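Local coordinates for SusD-like protein BACOVA_02651 (Bacteroides ovatus, PDB 5E75) that binds polysaccharide at the outer-membrane surface of the cell and probably captures xyloglucan before its transport into the periplasm for degradation, at residues Tyr123-Trp128 and Ser195-Gly200; Asp153-Ile158 and Tyr191-Gly196. All coordinates share one frame; numbering follows the deposited sequence.

Contact 1 (Tyr123-Trp128 and Ser195-Gly200); sequences YMLRIW and SGWNNG. With EDO (1,2-ethanediol), chain C.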
ATOM      1  N   TYR A 123      -6.232   0.805  -7.337  1.00  7.94           N
ATOM      2  CA  TYR A 123      -5.696   1.959  -6.627  1.00  7.79           C
ATOM      3  C   TYR A 123      -6.424   3.242  -7.050  1.00  8.76           C
ATOM      4  O   TYR A 123      -6.868   4.038  -6.208  1.00  8.70           O
ATOM      5  CB  TYR A 123      -4.203   2.120  -6.885  1.00  8.73           C
ATOM      6  CG  TYR A 123      -3.287   1.131  -6.179  1.00  8.33           C
ATOM      7  CD1 TYR A 123      -3.353   0.922  -4.809  1.00  9.04           C
ATOM      8  CD2 TYR A 123      -2.316   0.438  -6.899  1.00  9.37           C
ATOM      9  CE1 TYR A 123      -2.501   0.049  -4.191  1.00  9.54           C
ATOM     10  CE2 TYR A 123      -1.447  -0.440  -6.283  1.00 10.62           C
ATOM     11  CZ  TYR A 123      -1.537  -0.627  -4.918  1.00 10.46           C
ATOM     12  OH  TYR A 123      -0.684  -1.506  -4.262  1.00 13.30           O
ATOM     13  N   MET A 124      -6.548   3.466  -8.358  1.00  8.12           N
ATOM     14  CA  MET A 124      -7.182   4.698  -8.848  1.00  9.33           C
ATOM     15  C   MET A 124      -8.617   4.867  -8.365  1.00  8.18           C
ATOM     16  O   MET A 124      -9.058   5.981  -8.053  1.00  8.94           O
ATOM     17  CB  MET A 124      -7.156   4.760 -10.365  1.00 10.40           C
ATOM     18  CG  MET A 124      -5.759   5.012 -10.906  1.00 10.06           C
ATOM     19  SD  MET A 124      -5.726   5.674 -12.579  1.00 15.62           S
ATOM     20  CE  MET A 124      -5.767   4.164 -13.465  1.00 18.52           C
ATOM     21  N   LEU A 125      -9.341   3.754  -8.279  1.00  8.65           N
ATOM     22  CA  LEU A 125     -10.729   3.746  -7.832  1.00  8.76           C
ATOM     23  C   LEU A 125     -10.851   4.290  -6.402  1.00  9.90           C
ATOM     24  O   LEU A 125     -11.876   4.873  -6.045  1.00 10.71           O
ATOM     25  CB  LEU A 125     -11.255   2.322  -7.908  1.00  7.89           C
ATOM     26  CG  LEU A 125     -12.695   2.050  -7.461  1.00  9.72           C
ATOM     27  CD1 LEU A 125     -13.706   2.866  -8.267  1.00 10.17           C
ATOM     28  CD2 LEU A 125     -13.009   0.589  -7.596  1.00 12.17           C
ATOM     29  N   ARG A 126      -9.812   4.090  -5.596  1.00 10.00           N
ATOM     30  CA  ARG A 126      -9.799   4.496  -4.195  1.00 12.73           C
ATOM     31  C   ARG A 126      -8.929   5.754  -3.983  1.00 15.13           C
ATOM     32  O   ARG A 126      -8.445   5.971  -2.854  1.00 20.75           O
ATOM     33  CB  ARG A 126      -9.304   3.297  -3.316  1.00 15.19           C
ATOM     34  CG  ARG A 126     -10.151   1.914  -3.436  1.00 14.73           C
ATOM     35  CD  ARG A 126      -9.462   0.645  -2.783  1.00 18.28           C
ATOM     36  NE  ARG A 126      -8.256   0.245  -3.484  1.00 12.34           N
ATOM     37  CZ  ARG A 126      -7.328  -0.546  -2.996  1.00 10.98           C
ATOM     38  NH1 ARG A 126      -7.435  -1.028  -1.756  1.00 16.21           N
ATOM     39  NH2 ARG A 126      -6.239  -0.798  -3.703  1.00 16.71           N
ATOM     40  N   ILE A 127      -8.686   6.528  -5.058  1.00 10.04           N
ATOM     41  CA  ILE A 127      -8.064   7.863  -5.037  1.00 10.59           C
ATOM     42  C   ILE A 127      -9.000   8.887  -5.678  1.00 12.05           C
ATOM     43  O   ILE A 127      -9.383   9.871  -5.040  1.00 11.65           O
ATOM     44  CB  ILE A 127      -6.697   7.903  -5.802  1.00 10.61           C
ATOM     45  CG1 ILE A 127      -5.677   7.014  -5.119  1.00 10.62           C
ATOM     46  CG2 ILE A 127      -6.161   9.357  -5.915  1.00 12.82           C
ATOM     47  CD1 ILE A 127      -4.457   6.677  -5.994  1.00 11.57           C
ATOM     48  N   TRP A 128      -9.387   8.636  -6.927  1.00 11.30           N
ATOM     49  CA  TRP A 128     -10.254   9.530  -7.698  1.00  9.95           C
ATOM     50  C   TRP A 128     -11.699   9.037  -7.830  1.00 11.93           C
ATOM     51  O   TRP A 128     -12.609   9.855  -7.981  1.00 13.25           O
ATOM     52  CB  TRP A 128      -9.692   9.747  -9.116  1.00 10.62           C
ATOM     53  CG  TRP A 128      -8.416  10.528  -9.113  1.00 11.16           C
ATOM     54  CD1 TRP A 128      -8.299  11.873  -8.947  1.00 13.55           C
ATOM     55  CD2 TRP A 128      -7.084  10.019  -9.245  1.00 10.62           C
ATOM     56  NE1 TRP A 128      -6.972  12.242  -8.959  1.00 11.73           N
ATOM     57  CE2 TRP A 128      -6.205  11.123  -9.157  1.00 11.47           C
ATOM     58  CE3 TRP A 128      -6.545   8.742  -9.431  1.00 11.94           C
ATOM     59  CZ2 TRP A 128      -4.825  10.984  -9.221  1.00 12.07           C
ATOM     60  CZ3 TRP A 128      -5.173   8.611  -9.519  1.00 11.41           C
ATOM     61  CH2 TRP A 128      -4.326   9.727  -9.414  1.00 12.67           C
ATOM     62  N   SER A 195     -18.554  -4.778  -1.808  1.00  9.68           N
ATOM     63  CA  SER A 195     -19.737  -5.264  -1.100  1.00 10.17           C
ATOM     64  C   SER A 195     -20.529  -4.128  -0.452  1.00 11.77           C
ATOM     65  O   SER A 195     -21.751  -4.105  -0.546  1.00 12.38           O
ATOM     66  CB  SER A 195     -19.378  -6.339  -0.071  1.00 11.74           C
ATOM     67  OG  SER A 195     -18.637  -5.807   1.015  1.00 12.32           O
ATOM     68  N   GLY A 196     -19.845  -3.185   0.187  1.00 10.95           N
ATOM     69  CA  GLY A 196     -20.520  -2.094   0.868  1.00 12.34           C
ATOM     70  C   GLY A 196     -20.477  -0.758   0.152  1.00 11.25           C
ATOM     71  O   GLY A 196     -20.926   0.256   0.685  1.00 13.54           O
ATOM     72  N   TRP A 197     -19.921  -0.743  -1.056  1.00 10.15           N
ATOM     73  CA  TRP A 197     -19.573   0.518  -1.718  1.00 11.38           C
ATOM     74  C   TRP A 197     -20.805   1.260  -2.192  1.00 13.10           C
ATOM     75  O   TRP A 197     -21.486   0.813  -3.095  1.00 14.18           O
ATOM     76  CB  TRP A 197     -18.625   0.204  -2.871  1.00 12.29           C
ATOM     77  CG  TRP A 197     -17.990   1.357  -3.620  1.00 10.00           C
ATOM     78  CD1 TRP A 197     -18.571   2.129  -4.589  1.00 11.33           C
ATOM     79  CD2 TRP A 197     -16.625   1.784  -3.533  1.00  9.57           C
ATOM     80  NE1 TRP A 197     -17.657   3.022  -5.097  1.00 11.46           N
ATOM     81  CE2 TRP A 197     -16.460   2.834  -4.458  1.00 10.05           C
ATOM     82  CE3 TRP A 197     -15.534   1.378  -2.772  1.00 10.01           C
ATOM     83  CZ2 TRP A 197     -15.242   3.490  -4.630  1.00 10.29           C
ATOM     84  CZ3 TRP A 197     -14.319   2.050  -2.934  1.00  9.74           C
ATOM     85  CH2 TRP A 197     -14.192   3.082  -3.867  1.00 10.75           C
ATOM     86  N   ASN A 198     -21.083   2.409  -1.574  1.00 14.76           N
ATOM     87  CA  ASN A 198     -22.295   3.187  -1.870  1.00 16.80           C
ATOM     88  C   ASN A 198     -23.553   2.330  -1.716  1.00 15.35           C
ATOM     89  O   ASN A 198     -24.491   2.458  -2.500  1.00 21.71           O
ATOM     90  CB  ASN A 198     -22.284   3.773  -3.303  1.00 19.35           C
ATOM     91  CG  ASN A 198     -21.416   5.012  -3.467  1.00 25.02           C
ATOM     92  OD1 ASN A 198     -21.246   5.807  -2.545  1.00 27.91           O
ATOM     93  ND2 ASN A 198     -20.900   5.204  -4.686  1.00 29.69           N
ATOM     94  N   ASN A 199     -23.572   1.451  -0.717  1.00 15.02           N
ATOM     95  CA  ASN A 199     -24.657   0.477  -0.586  1.00 14.60           C
ATOM     96  C   ASN A 199     -25.517   0.665   0.671  1.00 20.72           C
ATOM     97  O   ASN A 199     -26.061  -0.305   1.221  1.00 20.45           O
ATOM     98  CB  ASN A 199     -24.080  -0.937  -0.610  1.00 14.07           C
ATOM     99  CG  ASN A 199     -25.114  -1.987  -0.953  1.00 17.96           C
ATOM    100  OD1 ASN A 199     -25.935  -1.800  -1.861  1.00 22.52           O
ATOM    101  ND2 ASN A 199     -25.072  -3.106  -0.246  1.00 18.72           N
ATOM    102  N   GLY A 200     -25.608   1.902   1.148  1.00 19.47           N
ATOM    103  CA  GLY A 200     -26.564   2.249   2.186  1.00 19.07           C
ATOM    104  C   GLY A 200     -26.258   1.726   3.576  1.00 23.37           C
ATOM    105  O   GLY A 200     -27.147   1.681   4.423  1.00 25.82           O
TER
HETATM  106  C1  EDO C 602      -4.596  -4.033  -4.323  1.00 19.77           C
HETATM  107  O1  EDO C 602      -4.753  -3.352  -3.081  1.00 23.84           O
HETATM  108  C2  EDO C 602      -3.780  -3.196  -5.299  1.00 21.04           C
HETATM  109  O2  EDO C 602      -4.609  -2.277  -6.012  1.00 15.39           O
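W197 and L125 reach each other because each sends its CG anti to its own backbone N (chi1 -173° in W197, 179° in L125), and the two side chains then run alongside each other with opposed headings. What arrives at the 123-128 segment is the benzo part of the indole. Its CH2 lies 3.6 Å from the L125 backbone O, which sits at the ring edge and near the ring plane, while CZ2 is 4.0 Å from L125 CD1. R126 adds the aliphatic root of its chain, CG standing 4.2 Å from W197 CZ3. At the other end of the indole, NE1 is hydrogen-bonded to E151, so the ring is held by a polar bond on one side and by packing on the other.

The R126 chain bends at chi3 and turns its guanidinium back toward helix 103-125, where NE bonds to the O of F122. NH2 donates to O1 of a bound 1,2-ethanediol at 3.0 Å, and the diol, probably from the crystallisation liquor, is also hydrogen-bonded to C119 O. Its other hydroxyl, O2, lies over the centre of the Y123 ring, 3.4 Å above the plane. Putting an alanine at Y123 would probably open a gap beneath the diol, leaving it to R126 and C119 without the aromatic floor.

Across the two segments themselves no hydrogen bond forms; their buried union rests on packing and on the carbonyl O set against the indole edge, which would probably be mildly favourable electrostatically.

Contact 2 (Asp153-Ile158 and Tyr191-Gly196); sequences DVFQFI and YLARSG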
ATOM      1  N   ASP A 153     -18.458   0.609 -13.255  1.00 10.89           N
ATOM      2  CA  ASP A 153     -17.762   0.116 -14.438  1.00 10.26           C
ATOM      3  C   ASP A 153     -16.329  -0.262 -14.087  1.00 10.24           C
ATOM      4  O   ASP A 153     -15.814  -1.279 -14.565  1.00  9.95           O
ATOM      5  CB  ASP A 153     -17.679   1.179 -15.550  1.00 12.09           C
ATOM      6  CG  ASP A 153     -19.022   1.574 -16.131  1.00 17.28           C
ATOM      7  OD1 ASP A 153     -19.778   0.707 -16.605  1.00 15.69           O
ATOM      8  OD2 ASP A 153     -19.273   2.797 -16.190  1.00 21.29           O
ATOM      9  N   VAL A 154     -15.672   0.584 -13.292  1.00 10.02           N
ATOM     10  CA  VAL A 154     -14.275   0.384 -12.925  1.00  9.18           C
ATOM     11  C   VAL A 154     -14.168  -0.912 -12.126  1.00  9.17           C
ATOM     12  O   VAL A 154     -13.319  -1.756 -12.417  1.00  9.51           O
ATOM     13  CB  VAL A 154     -13.694   1.593 -12.172  1.00  9.24           C
ATOM     14  CG1 VAL A 154     -12.234   1.344 -11.797  1.00 10.79           C
ATOM     15  CG2 VAL A 154     -13.770   2.846 -13.036  1.00 11.37           C
ATOM     16  N   PHE A 155     -15.085  -1.122 -11.176  1.00  7.98           N
ATOM     17  CA  PHE A 155     -15.105  -2.386 -10.454  1.00  9.46           C
ATOM     18  C   PHE A 155     -15.234  -3.587 -11.388  1.00  9.82           C
ATOM     19  O   PHE A 155     -14.515  -4.571 -11.239  1.00  9.82           O
ATOM     20  CB  PHE A 155     -16.265  -2.440  -9.453  1.00  9.59           C
ATOM     21  CG  PHE A 155     -15.933  -1.967  -8.057  1.00  9.81           C
ATOM     22  CD1 PHE A 155     -15.041  -2.675  -7.255  1.00 10.13           C
ATOM     23  CD2 PHE A 155     -16.571  -0.873  -7.515  1.00 12.13           C
ATOM     24  CE1 PHE A 155     -14.767  -2.265  -5.958  1.00 11.69           C
ATOM     25  CE2 PHE A 155     -16.301  -0.461  -6.221  1.00 10.58           C
ATOM     26  CZ  PHE A 155     -15.401  -1.158  -5.452  1.00 10.14           C
ATOM     27  N   GLN A 156     -16.170  -3.535 -12.331  1.00 10.40           N
ATOM     28  CA  GLN A 156     -16.367  -4.673 -13.217  1.00 10.39           C
ATOM     29  C   GLN A 156     -15.137  -4.922 -14.094  1.00  9.41           C
ATOM     30  O   GLN A 156     -14.772  -6.069 -14.339  1.00  9.60           O
ATOM     31  CB  GLN A 156     -17.621  -4.463 -14.069  1.00 10.59           C
ATOM     32  CG  GLN A 156     -17.969  -5.658 -14.938  1.00 13.02           C
ATOM     33  CD  GLN A 156     -18.424  -6.834 -14.118  1.00 15.01           C
ATOM     34  OE1 GLN A 156     -19.352  -6.719 -13.314  1.00 18.05           O
ATOM     35  NE2 GLN A 156     -17.764  -7.968 -14.277  1.00 14.39           N
ATOM     36  N   PHE A 157     -14.479  -3.854 -14.540  1.00  8.81           N
ATOM     37  CA  PHE A 157     -13.291  -3.963 -15.385  1.00  7.97           C
ATOM     38  C   PHE A 157     -12.173  -4.661 -14.603  1.00  9.22           C
ATOM     39  O   PHE A 157     -11.491  -5.553 -15.108  1.00 10.37           O
ATOM     40  CB  PHE A 157     -12.904  -2.545 -15.829  1.00 10.46           C
ATOM     41  CG  PHE A 157     -11.821  -2.486 -16.862  1.00  9.43           C
ATOM     42  CD1 PHE A 157     -10.486  -2.541 -16.499  1.00 12.63           C
ATOM     43  CD2 PHE A 157     -12.141  -2.335 -18.198  1.00 11.63           C
ATOM     44  CE1 PHE A 157      -9.485  -2.474 -17.453  1.00 11.57           C
ATOM     45  CE2 PHE A 157     -11.156  -2.264 -19.157  1.00 13.96           C
ATOM     46  CZ  PHE A 157      -9.819  -2.332 -18.790  1.00 12.80           C
ATOM     47  N   ILE A 158     -11.985  -4.240 -13.357  1.00  7.98           N
ATOM     48  CA  ILE A 158     -11.010  -4.857 -12.466  1.00  9.05           C
ATOM     49  C   ILE A 158     -11.309  -6.346 -12.254  1.00  9.37           C
ATOM     50  O   ILE A 158     -10.432  -7.196 -12.376  1.00  8.92           O
ATOM     51  CB  ILE A 158     -11.009  -4.127 -11.105  1.00  8.45           C
ATOM     52  CG1 ILE A 158     -10.417  -2.718 -11.220  1.00  8.34           C
ATOM     53  CG2 ILE A 158     -10.243  -4.900 -10.050  1.00  9.72           C
ATOM     54  CD1 ILE A 158     -10.803  -1.794 -10.073  1.00  9.14           C
ATOM     55  N   TYR A 191     -13.837  -7.768  -4.154  1.00  9.65           N
ATOM     56  CA  TYR A 191     -15.212  -8.106  -3.799  1.00  9.16           C
ATOM     57  C   TYR A 191     -15.588  -7.551  -2.422  1.00  9.37           C
ATOM     58  O   TYR A 191     -16.692  -7.023  -2.237  1.00 10.44           O
ATOM     59  CB  TYR A 191     -15.437  -9.614  -3.851  1.00  9.44           C
ATOM     60  CG  TYR A 191     -15.729 -10.154  -5.231  1.00  9.90           C
ATOM     61  CD1 TYR A 191     -16.823  -9.698  -5.964  1.00 10.63           C
ATOM     62  CD2 TYR A 191     -14.919 -11.105  -5.800  1.00 10.80           C
ATOM     63  CE1 TYR A 191     -17.104 -10.185  -7.220  1.00 12.70           C
ATOM     64  CE2 TYR A 191     -15.203 -11.618  -7.065  1.00 12.07           C
ATOM     65  CZ  TYR A 191     -16.290 -11.133  -7.764  1.00 10.71           C
ATOM     66  OH  TYR A 191     -16.591 -11.629  -9.028  1.00 13.83           O
ATOM     67  N   LEU A 192     -14.683  -7.650  -1.451  1.00  8.68           N
ATOM     68  CA  LEU A 192     -14.970  -7.072  -0.142  1.00  9.33           C
ATOM     69  C   LEU A 192     -15.173  -5.564  -0.247  1.00  9.89           C
ATOM     70  O   LEU A 192     -16.112  -5.004   0.356  1.00  9.80           O
ATOM     71  CB  LEU A 192     -13.876  -7.403   0.881  1.00  8.20           C
ATOM     72  CG  LEU A 192     -14.071  -6.827   2.291  1.00  9.61           C
ATOM     73  CD1 LEU A 192     -15.362  -7.347   2.945  1.00 11.89           C
ATOM     74  CD2 LEU A 192     -12.859  -7.131   3.140  1.00 10.15           C
ATOM     75  N   ALA A 193     -14.316  -4.891  -1.024  1.00  8.29           N
ATOM     76  CA  ALA A 193     -14.443  -3.452  -1.200  1.00  9.02           C
ATOM     77  C   ALA A 193     -15.747  -3.079  -1.890  1.00  9.44           C
ATOM     78  O   ALA A 193     -16.370  -2.078  -1.545  1.00  9.62           O
ATOM     79  CB  ALA A 193     -13.243  -2.896  -1.998  1.00  9.74           C
ATOM     80  N   ARG A 194     -16.163  -3.869  -2.881  1.00  8.94           N
ATOM     81  CA  ARG A 194     -17.402  -3.568  -3.588  1.00  9.53           C
ATOM     82  C   ARG A 194     -18.645  -3.814  -2.722  1.00 10.58           C
ATOM     83  O   ARG A 194     -19.661  -3.125  -2.883  1.00 12.02           O
ATOM     84  CB  ARG A 194     -17.505  -4.361  -4.899  1.00 10.73           C
ATOM     85  CG  ARG A 194     -18.619  -3.822  -5.796  1.00 11.20           C
ATOM     86  CD  ARG A 194     -18.716  -4.502  -7.149  1.00 11.75           C
ATOM     87  NE  ARG A 194     -19.220  -5.861  -7.043  1.00 11.20           N
ATOM     88  CZ  ARG A 194     -19.516  -6.623  -8.085  1.00 12.73           C
ATOM     89  NH1 ARG A 194     -19.363  -6.140  -9.315  1.00 12.93           N
ATOM     90  NH2 ARG A 194     -19.975  -7.848  -7.884  1.00 14.88           N
ATOM     91  N   SER A 195     -18.554  -4.778  -1.808  1.00  9.68           N
ATOM     92  CA  SER A 195     -19.737  -5.264  -1.100  1.00 10.17           C
ATOM     93  C   SER A 195     -20.529  -4.128  -0.452  1.00 11.77           C
ATOM     94  O   SER A 195     -21.751  -4.105  -0.546  1.00 12.38           O
ATOM     95  CB  SER A 195     -19.378  -6.339  -0.071  1.00 11.74           C
ATOM     96  OG  SER A 195     -18.637  -5.807   1.015  1.00 12.32           O
ATOM     97  N   GLY A 196     -19.845  -3.185   0.187  1.00 10.95           N
ATOM     98  CA  GLY A 196     -20.520  -2.094   0.868  1.00 12.34           C
ATOM     99  C   GLY A 196     -20.477  -0.758   0.152  1.00 11.25           C
ATOM    100  O   GLY A 196     -20.926   0.256   0.685  1.00 13.54           O
TER
HETATM  101  O   HOH W   1     -20.259  -8.134 -11.262  1.00 23.86           O
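Two nearly antiparallel helices of the helical SusD-family fold, 151-168 and 180-195, pack here at an angle of 161° between their directions, the axes of the two short segments approaching to 11.2 Å. That spacing is bridged chiefly by the ring of F155 and the chain of R194, which pass each other on opposite courses. The aliphatic part of R194 lies over one face of the F155 ring: CB is 3.8 Å from the ring centroid and 19° off the normal, a CH-pi contact displaced toward the rim at CE1. CG and CD continue over the ring toward its root, CD ending 3.9 Å from F155 CB. Because the chain stays extended through its first two torsions and bends only at the third, its methylenes can follow the ring before the guanidinium turns off, with its plane 60° from that of the phenyl. A193 adds its methyl group, with CB 4.3 Å from F155 CE1.

The polar end of R194 is shared between two neighbours. NH2 makes a salt bridge to D207 of helix 205-221, whereas NH1 donates to a water at 2.9 Å, and that water in turn donates to Q156 OE1 at 2.7 Å. Direct contact between amide and guanidinium is replaced by this bridge, and Q156 NE2 bonds to N160 one turn further along its own helix. In the 191-196 segment, S195 OG folds back to donate to the O of L192 at 2.7 Å.

Around the pair, L125 packs on F155, and F157 and I158 also touch helix 103-125. Y191 and S195 lean on helix 205-221, placing helix 180-195 between this helix and helix 151-168.

How the contacts relate
Contacts 1 and 2 illustrate how one aromatic side chain can join a helix-loop contact to a helix-helix contact: their centres are 7 Å apart, and their segments share S195 and G196. F155 is the main joint. Its CE2 lies 3.5 Å from W197 CD2 in an edge-to-face meeting of rings, and its CZ is 3.7 Å from L125 CD2. L125 also reaches I158 and V154, so segment 123-128 is packed against helix 151-168 directly as well as through the indole. A magnesium ion lies about 6 Å from the W197 side chain and one lies about 5 Å from that of R194, while the diol sits on the Y123 side of contact 1.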